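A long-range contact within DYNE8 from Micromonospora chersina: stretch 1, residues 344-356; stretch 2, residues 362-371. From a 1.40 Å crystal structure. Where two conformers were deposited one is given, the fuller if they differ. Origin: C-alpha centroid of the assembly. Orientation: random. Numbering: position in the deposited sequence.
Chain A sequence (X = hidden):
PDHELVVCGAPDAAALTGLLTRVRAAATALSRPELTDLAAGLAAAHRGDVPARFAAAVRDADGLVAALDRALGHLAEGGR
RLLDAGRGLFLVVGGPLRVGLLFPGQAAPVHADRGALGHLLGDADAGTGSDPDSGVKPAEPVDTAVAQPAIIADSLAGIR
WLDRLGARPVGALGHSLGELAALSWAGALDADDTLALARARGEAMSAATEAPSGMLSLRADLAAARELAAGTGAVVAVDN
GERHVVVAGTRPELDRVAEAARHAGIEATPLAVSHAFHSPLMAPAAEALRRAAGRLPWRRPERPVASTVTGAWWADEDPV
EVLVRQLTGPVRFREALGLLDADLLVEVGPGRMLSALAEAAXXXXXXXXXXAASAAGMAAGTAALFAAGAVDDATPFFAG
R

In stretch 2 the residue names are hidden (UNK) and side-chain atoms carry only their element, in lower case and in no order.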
# COMPACT_ATOMS: atom_id res chain seq x y z
N LEU A 344 -9.93 -7.39 0.29
CA LEU A 344 -8.69 -7.22 0.96
C LEU A 344 -7.70 -6.53 -0.01
O LEU A 344 -7.69 -6.78 -1.21
CB LEU A 344 -8.28 -8.63 1.43
CG LEU A 344 -7.02 -8.81 2.21
CD1 LEU A 344 -7.21 -10.07 2.97
CD2 LEU A 344 -5.87 -8.90 1.20
N LEU A 345 -6.88 -5.62 0.53
CA LEU A 345 -5.88 -4.93 -0.29
C LEU A 345 -4.51 -5.33 0.22
O LEU A 345 -4.30 -5.39 1.45
CB LEU A 345 -6.07 -3.41 -0.11
CG LEU A 345 -7.39 -2.94 -0.63
CD1 LEU A 345 -7.81 -1.63 -0.07
CD2 LEU A 345 -7.36 -2.90 -2.15
N VAL A 346 -3.56 -5.56 -0.64
CA VAL A 346 -2.21 -5.85 -0.27
C VAL A 346 -1.31 -4.80 -0.86
O VAL A 346 -1.32 -4.54 -2.09
CB VAL A 346 -1.78 -7.28 -0.82
CG1 VAL A 346 -0.29 -7.50 -0.49
CG2 VAL A 346 -2.67 -8.32 -0.11
N GLU A 347 -0.57 -4.11 -0.01
CA GLU A 347 0.42 -3.10 -0.47
C GLU A 347 1.73 -3.75 -0.89
O GLU A 347 2.28 -4.61 -0.16
CB GLU A 347 0.57 -2.07 0.68
CG GLU A 347 1.55 -0.92 0.35
CD GLU A 347 1.59 0.12 1.47
OE1 GLU A 347 0.97 -0.07 2.53
OE2 GLU A 347 2.08 1.19 1.16
N VAL A 348 2.18 -3.35 -2.08
CA VAL A 348 3.39 -3.97 -2.74
C VAL A 348 4.52 -2.94 -2.89
O VAL A 348 4.64 -2.22 -3.88
CB VAL A 348 2.95 -4.44 -4.13
CG1 VAL A 348 4.06 -5.26 -4.87
CG2 VAL A 348 1.70 -5.34 -4.06
N GLY A 349 5.33 -2.81 -1.85
CA GLY A 349 6.28 -1.71 -1.89
C GLY A 349 6.74 -1.66 -0.49
O GLY A 349 6.36 -2.46 0.41
N PRO A 350 7.67 -0.72 -0.27
CA PRO A 350 8.26 -0.56 1.03
C PRO A 350 7.33 0.24 1.92
O PRO A 350 6.63 1.13 1.44
CB PRO A 350 9.53 0.27 0.70
CG PRO A 350 9.26 0.99 -0.54
CD PRO A 350 8.16 0.23 -1.29
N GLY A 351 7.37 -0.10 3.20
CA GLY A 351 6.62 0.57 4.25
C GLY A 351 5.15 0.18 4.21
O GLY A 351 4.76 -0.76 3.52
N ARG A 352 4.32 0.91 4.93
CA ARG A 352 2.88 0.67 4.98
C ARG A 352 2.04 1.93 4.85
O ARG A 352 0.92 1.99 5.39
CB ARG A 352 2.44 -0.23 6.16
CG ARG A 352 2.62 0.45 7.47
CD ARG A 352 2.10 -0.50 8.63
NE ARG A 352 0.67 -0.80 8.42
CZ ARG A 352 -0.33 0.01 8.78
NH1 ARG A 352 -0.09 1.16 9.45
NH2 ARG A 352 -1.60 -0.36 8.52
N MET A 353 2.56 2.88 4.07
CA MET A 353 1.86 4.18 3.85
C MET A 353 0.47 3.98 3.40
O MET A 353 -0.47 4.58 3.94
CB MET A 353 2.60 5.00 2.75
CG MET A 353 1.80 6.16 2.14
SD MET A 353 2.69 6.91 0.70
CE MET A 353 1.56 8.26 0.55
N LEU A 354 0.29 3.14 2.36
CA LEU A 354 -1.02 3.02 1.79
C LEU A 354 -1.98 2.13 2.50
O LEU A 354 -3.20 2.28 2.39
CB LEU A 354 -1.05 2.58 0.27
CG LEU A 354 -0.34 3.50 -0.64
CD1 LEU A 354 -0.66 3.01 -2.11
CD2 LEU A 354 -0.98 4.91 -0.51
N SER A 355 -1.44 1.14 3.20
CA SER A 355 -2.33 0.33 4.00
C SER A 355 -2.90 1.19 5.15
O SER A 355 -4.04 1.07 5.43
CB SER A 355 -1.69 -0.95 4.54
OG SER A 355 -0.43 -0.67 5.10
N ALA A 356 -2.06 2.08 5.70
CA ALA A 356 -2.58 3.03 6.72
C ALA A 356 -3.68 3.93 6.07
O ALA A 356 -4.73 4.13 6.66
CB ALA A 356 -1.45 3.88 7.20
N UNK A 362 -11.62 2.84 5.96
CA UNK A 362 -12.45 1.73 6.38
C UNK A 362 -12.24 0.46 5.57
O UNK A 362 -13.03 -0.45 5.68
N UNK A 363 -11.15 0.40 4.82
CA UNK A 363 -10.86 -0.82 4.03
C UNK A 363 -9.90 -1.74 4.83
O UNK A 363 -9.24 -1.32 5.82
n UNK A 363 -12.06 0.13 -1.51
c UNK A 363 -11.13 0.47 1.78
c UNK A 363 -11.90 -1.07 -0.95
n UNK A 363 -12.08 -1.26 0.38
n UNK A 363 -11.50 -2.13 -1.69
c UNK A 363 -10.28 -0.42 2.67
c UNK A 363 -12.46 -0.24 1.38
N UNK A 364 -9.84 -2.99 4.43
CA UNK A 364 -8.90 -3.95 5.05
C UNK A 364 -7.64 -4.08 4.21
O UNK A 364 -7.79 -4.36 3.01
c UNK A 364 -8.62 -6.46 5.66
c UNK A 364 -9.55 -5.34 5.10
o UNK A 364 -10.75 -5.30 5.93
N UNK A 365 -6.46 -3.78 4.78
CA UNK A 365 -5.26 -3.71 3.99
C UNK A 365 -4.08 -4.16 4.82
O UNK A 365 -3.98 -3.83 6.06
c UNK A 365 -5.05 -2.26 3.50
N UNK A 366 -3.10 -4.77 4.20
CA UNK A 366 -1.86 -5.19 4.83
C UNK A 366 -0.72 -4.98 3.88
O UNK A 366 -0.95 -5.09 2.64
c UNK A 366 -2.24 -7.55 4.13
c UNK A 366 -2.00 -6.65 5.28
c UNK A 366 -0.81 -7.11 6.08
N UNK A 367 0.48 -4.64 4.31
CA UNK A 367 1.58 -4.38 3.40
C UNK A 367 2.56 -5.53 3.43
O UNK A 367 2.95 -6.04 4.51
c UNK A 367 2.30 -3.08 3.86
o UNK A 367 3.39 -2.86 2.96
N UNK A 368 3.07 -5.91 2.26
CA UNK A 368 4.19 -6.81 2.16
C UNK A 368 5.47 -6.19 2.67
O UNK A 368 6.41 -6.95 2.93
c UNK A 368 3.46 -8.20 -1.36
c UNK A 368 3.75 -9.64 0.69
c UNK A 368 4.42 -7.16 0.67
c UNK A 368 3.44 -8.19 0.16
N UNK A 369 5.58 -4.84 2.73
CA UNK A 369 6.78 -4.16 3.27
C UNK A 369 8.04 -4.65 2.59
O UNK A 369 8.96 -5.14 3.21
c UNK A 369 7.77 -3.25 5.39
o UNK A 369 7.95 -3.37 6.64
c UNK A 369 6.81 -4.24 4.78
o UNK A 369 8.31 -2.34 4.68
N UNK A 370 8.02 -4.62 1.26
CA UNK A 370 9.11 -5.18 0.43
C UNK A 370 10.43 -4.41 0.66
O UNK A 370 10.44 -3.19 0.68
c UNK A 370 8.77 -5.17 -1.06
N UNK A 371 11.50 -5.16 0.86
CA UNK A 371 12.82 -4.59 1.17
C UNK A 371 13.10 -4.31 2.63
O UNK A 371 14.16 -3.77 2.96
O HOH W 1 0.51 -3.47 7.15
O HOH W 2 -2.64 -3.01 8.20

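Position 362 has no side-chain atoms and touches nothing on stretch 1. It is Gly362, and its phi/psi of 81/15 would jam a CB against the preceding carbonyl oxygen, so glycine fits. Position 363 carries three carbons, a nitrogen, then a carbon bearing two more nitrogens. This guanidinium marks Arg363; its CB lies 3.9 Å from Leu345 CD1, and that methyl also covers one face of the guanidinium, an apolar surface well matched to the flat group.

At position 364 one carbon bears an oxygen and a carbon, the branched pattern of Thr364. Its CG2 lies 4.5 Å from Leu344 CG, while its backbone O accepts from Leu345 N at 2.9 Å, opening the ladder of strand hydrogen bonds. Position 365 has a single carbon, hence Ala365. Its CB packs 3.9 Å from Leu345 CB and 3.8 Å from Ser355 CB, so a small methyl suits the space between strand and helix.

Position 366 shows three carbons forked at the first: Val366. Beta branching suits a strand, and CG1 lies 4.3 Å from Val346 CG2. Its N donates to Leu345 O at 3.1 Å, and its O accepts from Glu347 N at 2.9 Å. Position 367 has one carbon then an oxygen, placed 2.6 Å from the O of Gly351. It is Ser367, whose OG donates that bond and accepts from the backbone N of 369 at 3.0 Å; its CB packs 3.7 Å from Arg352 CB.

Four carbons forked at the second make position 368 Leu368. Its CG rests 3.8 Å from Val346 CG1 and its CD1 4.3 Å from Val348 CG2, an apolar setting for a branched aliphatic chain, while its N donates to Glu347 O at 2.9 Å. Position 369 has two carbons, the second carrying two oxygens. One oxygen accepts from Gly351 N at 2.8 Å, as a carboxylate can: Asp369, through OD1. Position 370 has one carbon, Ala370, compact in a buried site; its N donates to Gly349 O at 2.9 Å. Position 371 has none: Gly371, whose phi/psi of 87/2 again favours glycine.

The contact is a parallel strand pairing, 345 to 347 beside 365 to 367, extended by backbone bonds into the following turns. Valines pack on one face; on the other, Ala365 and Ser367 meet Ser355 at the helix start, where Glu347 OE1 accepts from Ser355 N at 2.8 Å. One water joins Arg352 NE to Ser367 N, and another joins Arg352 NH2 to Ala365 O, tying the loop to the strand.

Stretch 2 (362-371) GRTAVSLDAG
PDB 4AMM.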